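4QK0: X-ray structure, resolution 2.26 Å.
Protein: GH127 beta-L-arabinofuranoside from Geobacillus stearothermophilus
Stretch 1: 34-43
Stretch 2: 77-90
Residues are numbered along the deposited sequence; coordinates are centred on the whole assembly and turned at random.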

# COMPACT_ATOMS: atom_id res chain seq x y z
N VAL A 34 -7.60 -29.47 -15.22
CA VAL A 34 -6.89 -28.29 -15.65
C VAL A 34 -6.50 -28.30 -17.10
O VAL A 34 -6.80 -27.36 -17.85
N ILE A 35 -5.83 -29.35 -17.55
CA ILE A 35 -5.37 -29.41 -18.95
C ILE A 35 -6.51 -29.48 -19.99
O ILE A 35 -6.51 -28.77 -21.01
N PRO A 36 -7.51 -30.31 -19.75
CA PRO A 36 -8.68 -30.26 -20.64
C PRO A 36 -9.41 -28.91 -20.72
O PRO A 36 -9.78 -28.48 -21.82
N TYR A 37 -9.60 -28.24 -19.59
CA TYR A 37 -10.25 -26.92 -19.59
C TYR A 37 -9.42 -25.93 -20.40
O TYR A 37 -9.96 -25.16 -21.21
N GLN A 38 -8.11 -25.93 -20.17
CA GLN A 38 -7.26 -25.01 -20.92
C GLN A 38 -7.28 -25.29 -22.39
O GLN A 38 -7.21 -24.37 -23.21
N TRP A 39 -7.35 -26.58 -22.77
CA TRP A 39 -7.46 -26.91 -24.20
C TRP A 39 -8.69 -26.24 -24.83
O TRP A 39 -8.63 -25.69 -25.94
N GLU A 40 -9.80 -26.23 -24.09
CA GLU A 40 -11.03 -25.61 -24.59
C GLU A 40 -10.83 -24.14 -24.73
O GLU A 40 -11.26 -23.56 -25.73
N ALA A 41 -10.19 -23.52 -23.72
CA ALA A 41 -9.97 -22.08 -23.76
C ALA A 41 -9.09 -21.69 -24.93
O ALA A 41 -9.37 -20.68 -25.62
N LEU A 42 -8.01 -22.47 -25.14
CA LEU A 42 -7.09 -22.15 -26.21
C LEU A 42 -7.78 -22.22 -27.56
O LEU A 42 -7.36 -21.58 -28.54
N ASN A 43 -8.85 -23.00 -27.64
CA ASN A 43 -9.63 -23.13 -28.91
C ASN A 43 -10.93 -22.34 -28.94
O ASN A 43 -11.78 -22.58 -29.80
N SER A 77 3.16 -18.39 -26.33
CA SER A 77 3.72 -19.15 -25.21
C SER A 77 2.69 -19.93 -24.42
O SER A 77 3.03 -20.90 -23.70
N ASP A 78 1.44 -19.52 -24.49
CA ASP A 78 0.37 -20.30 -23.82
C ASP A 78 0.22 -21.70 -24.44
O ASP A 78 0.02 -22.68 -23.75
N VAL A 79 0.33 -21.76 -25.76
CA VAL A 79 0.25 -23.03 -26.44
C VAL A 79 1.44 -23.88 -26.02
O VAL A 79 1.30 -25.08 -25.77
N ALA A 80 2.59 -23.25 -25.91
CA ALA A 80 3.81 -23.93 -25.53
C ALA A 80 3.68 -24.53 -24.17
O ALA A 80 4.04 -25.68 -23.94
N LYS A 81 3.15 -23.76 -23.23
CA LYS A 81 3.07 -24.25 -21.85
C LYS A 81 2.10 -25.37 -21.73
O LYS A 81 2.30 -26.28 -20.90
N TRP A 82 1.02 -25.31 -22.52
CA TRP A 82 0.04 -26.40 -22.48
C TRP A 82 0.71 -27.68 -23.04
O TRP A 82 0.63 -28.76 -22.41
N LEU A 83 1.43 -27.56 -24.16
CA LEU A 83 2.16 -28.74 -24.72
C LEU A 83 3.18 -29.32 -23.74
O LEU A 83 3.29 -30.53 -23.59
N GLU A 84 3.87 -28.45 -23.02
CA GLU A 84 4.87 -28.90 -22.08
C GLU A 84 4.25 -29.69 -20.97
O GLU A 84 4.74 -30.77 -20.59
N ALA A 85 3.17 -29.18 -20.42
CA ALA A 85 2.48 -29.96 -19.39
C ALA A 85 1.94 -31.30 -19.91
O ALA A 85 1.96 -32.31 -19.20
N VAL A 86 1.40 -31.28 -21.12
CA VAL A 86 0.84 -32.50 -21.72
C VAL A 86 1.93 -33.55 -21.86
O VAL A 86 1.73 -34.69 -21.49
N ALA A 87 3.10 -33.13 -22.33
CA ALA A 87 4.31 -33.99 -22.34
C ALA A 87 4.55 -34.68 -21.05
O ALA A 87 4.73 -35.92 -21.01
N TYR A 88 4.52 -33.93 -19.94
CA TYR A 88 4.77 -34.55 -18.64
C TYR A 88 3.65 -35.47 -18.26
O TYR A 88 3.88 -36.49 -17.58
N LEU A 89 2.42 -35.12 -18.64
CA LEU A 89 1.30 -36.01 -18.33
C LEU A 89 1.45 -37.36 -19.02
O LEU A 89 1.17 -38.42 -18.43
N LEU A 90 1.89 -37.31 -20.28
CA LEU A 90 2.11 -38.52 -21.06
C LEU A 90 3.22 -39.41 -20.56
O LEU A 90 3.20 -40.58 -20.86

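This is a mostly apolar contact between two helices running roughly antiparallel, at 150°, built around Trp82 and tied by one hydrogen bond from its indole to the backbone. The axes approach to 10.8 Å, and large side chains fill the space between them.

Trp82 points toward stretch 1 with chi1 t and chi2 near 91°. It has the largest area covered in this contact. Its indole nitrogen gives a nearly straight hydrogen bond to the backbone: Trp82 NE1 lies 3.0 Å from Ile35 O, at the edge of the ring and near its plane. Ile35 O also accepts the helical bond from Trp39 N, so this carbonyl serves two donors.

Besides Ile35, three residues of stretch 1 pack on the same indole. Trp39, chi1 t, leaves its backbone sideways, yet its six-membered ring forms an offset stack with that of Trp82. The centroids are 4.6 Å apart and the planes differ by 26°. Trp39 CE3 sits over one face of the Trp82 ring, 3.5 Å from Trp82 CH2. Leu42 (m, t) points in and makes an off-centre CH-pi contact, with Leu42 CD1 3.7 Å from Trp82 CG. Gln38 starts toward stretch 2, and Gln38 CB comes within 3.8 Å of Trp82 CD1, but the end of its side chain leads away.

Ile35 (m, m) points toward stretch 2 and is a knob in a hole. It sits among Trp82, Ala85, Val86 and Leu89. Ile35 CD1 is 3.7 Å from Ala85 CB, Ile35 CG2 is 3.9 Å from Val86 CG2, and Ile35 CG1 is 3.7 Å from Leu89 CD1. Toward the start of stretch 2, Leu42 CD2 meets Asp78 CB at 3.9 Å; the Asp78 carboxylate makes no hydrogen bond to stretch 1.

Within stretch 1, Asn43 ND2 donates to Trp39 O at 2.8 Å, just past the helix end.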

# COMPACT_ATOMS: atom_id res chain seq x y z
CB VAL A 34 -5.63 -28.06 -14.81
CG1 VAL A 34 -4.95 -26.77 -15.23
CG2 VAL A 34 -5.94 -27.98 -13.32
CB ILE A 35 -4.35 -30.55 -19.10
CG1 ILE A 35 -2.99 -30.11 -18.54
CG2 ILE A 35 -4.23 -31.03 -20.54
CD1 ILE A 35 -2.38 -28.88 -19.16
CB PRO A 36 -9.61 -31.34 -20.05
CG PRO A 36 -8.65 -32.32 -19.46
CD PRO A 36 -7.61 -31.43 -18.79
CB TYR A 37 -10.47 -26.40 -18.15
CG TYR A 37 -11.23 -25.09 -18.09
CD1 TYR A 37 -10.56 -23.89 -18.20
CD2 TYR A 37 -12.61 -25.07 -18.00
CE1 TYR A 37 -11.25 -22.68 -18.20
CE2 TYR A 37 -13.31 -23.87 -17.98
CZ TYR A 37 -12.62 -22.68 -18.07
OH TYR A 37 -13.30 -21.50 -18.04
CB GLN A 38 -5.82 -25.04 -20.43
CG GLN A 38 -5.56 -24.35 -19.10
CD GLN A 38 -6.06 -22.89 -18.98
OE1 GLN A 38 -5.47 -21.99 -19.57
NE2 GLN A 38 -7.13 -22.65 -18.16
CB TRP A 39 -7.47 -28.45 -24.39
CG TRP A 39 -7.59 -28.87 -25.80
CD1 TRP A 39 -8.61 -29.60 -26.33
CD2 TRP A 39 -6.71 -28.54 -26.91
NE1 TRP A 39 -8.43 -29.74 -27.68
CE2 TRP A 39 -7.28 -29.11 -28.07
CE3 TRP A 39 -5.51 -27.84 -27.01
CZ2 TRP A 39 -6.67 -29.04 -29.32
CZ3 TRP A 39 -4.90 -27.73 -28.29
CH2 TRP A 39 -5.49 -28.33 -29.42
CB GLU A 40 -12.21 -25.91 -23.66
CG GLU A 40 -12.57 -27.40 -23.59
CD GLU A 40 -12.89 -27.97 -24.96
OE1 GLU A 40 -13.84 -27.49 -25.60
OE2 GLU A 40 -12.18 -28.89 -25.42
CB ALA A 41 -9.36 -21.60 -22.45
CB LEU A 42 -5.87 -23.08 -26.18
CG LEU A 42 -4.95 -22.95 -24.97
CD1 LEU A 42 -4.02 -24.14 -24.90
CD2 LEU A 42 -4.15 -21.64 -24.98
CB ASN A 43 -9.96 -24.58 -29.18
CG ASN A 43 -8.75 -25.37 -29.59
OD1 ASN A 43 -8.36 -25.31 -30.72
ND2 ASN A 43 -8.17 -26.12 -28.67
CB SER A 77 4.41 -18.21 -24.21
OG SER A 77 3.42 -17.37 -23.61
CB ASP A 78 -0.97 -19.57 -23.91
CG ASP A 78 -1.05 -18.40 -22.95
OD1 ASP A 78 -0.44 -18.50 -21.85
OD2 ASP A 78 -1.79 -17.44 -23.24
CB VAL A 79 0.24 -22.83 -27.95
CG1 VAL A 79 0.21 -24.16 -28.66
CG2 VAL A 79 -0.97 -22.03 -28.35
CB ALA A 80 4.99 -22.98 -25.57
CB LYS A 81 2.70 -23.13 -20.87
CG LYS A 81 3.80 -22.08 -20.70
CD LYS A 81 3.22 -20.83 -20.02
CE LYS A 81 4.28 -19.78 -19.80
NZ LYS A 81 3.62 -18.50 -19.43
CB TRP A 82 -1.24 -26.01 -23.25
CG TRP A 82 -2.33 -27.03 -23.28
CD1 TRP A 82 -3.35 -27.17 -22.38
CD2 TRP A 82 -2.49 -28.10 -24.22
NE1 TRP A 82 -4.13 -28.25 -22.71
CE2 TRP A 82 -3.63 -28.82 -23.85
CE3 TRP A 82 -1.80 -28.49 -25.36
CZ2 TRP A 82 -4.08 -29.93 -24.56
CZ3 TRP A 82 -2.27 -29.57 -26.09
CH2 TRP A 82 -3.40 -30.27 -25.68
CB LEU A 83 2.86 -28.38 -26.01
CG LEU A 83 1.92 -28.16 -27.21
CD1 LEU A 83 2.68 -27.51 -28.35
CD2 LEU A 83 1.31 -29.46 -27.66
CB GLU A 84 5.71 -27.74 -21.53
CG GLU A 84 6.90 -28.26 -20.71
CD GLU A 84 7.67 -27.18 -19.93
OE1 GLU A 84 7.51 -26.00 -20.25
OE2 GLU A 84 8.45 -27.55 -19.02
CB ALA A 85 1.33 -29.16 -18.82
CB VAL A 86 0.18 -32.16 -23.08
CG1 VAL A 86 0.06 -33.39 -23.95
CG2 VAL A 86 -1.19 -31.53 -22.87
CB ALA A 87 5.53 -33.17 -22.71
CB TYR A 88 4.99 -33.51 -17.53
CG TYR A 88 6.14 -32.55 -17.80
CD1 TYR A 88 7.36 -33.01 -18.26
CD2 TYR A 88 6.00 -31.20 -17.56
CE1 TYR A 88 8.42 -32.14 -18.48
CE2 TYR A 88 7.04 -30.31 -17.80
CZ TYR A 88 8.25 -30.79 -18.25
OH TYR A 88 9.27 -29.91 -18.50
CB LEU A 89 -0.02 -35.37 -18.71
CG LEU A 89 -0.42 -34.27 -17.71
CD1 LEU A 89 -1.67 -33.58 -18.23
CD2 LEU A 89 -0.69 -34.79 -16.34
CB LEU A 90 2.37 -38.17 -22.52
CG LEU A 90 1.21 -37.49 -23.25
CD1 LEU A 90 1.61 -37.07 -24.65
CD2 LEU A 90 -0.02 -38.39 -23.33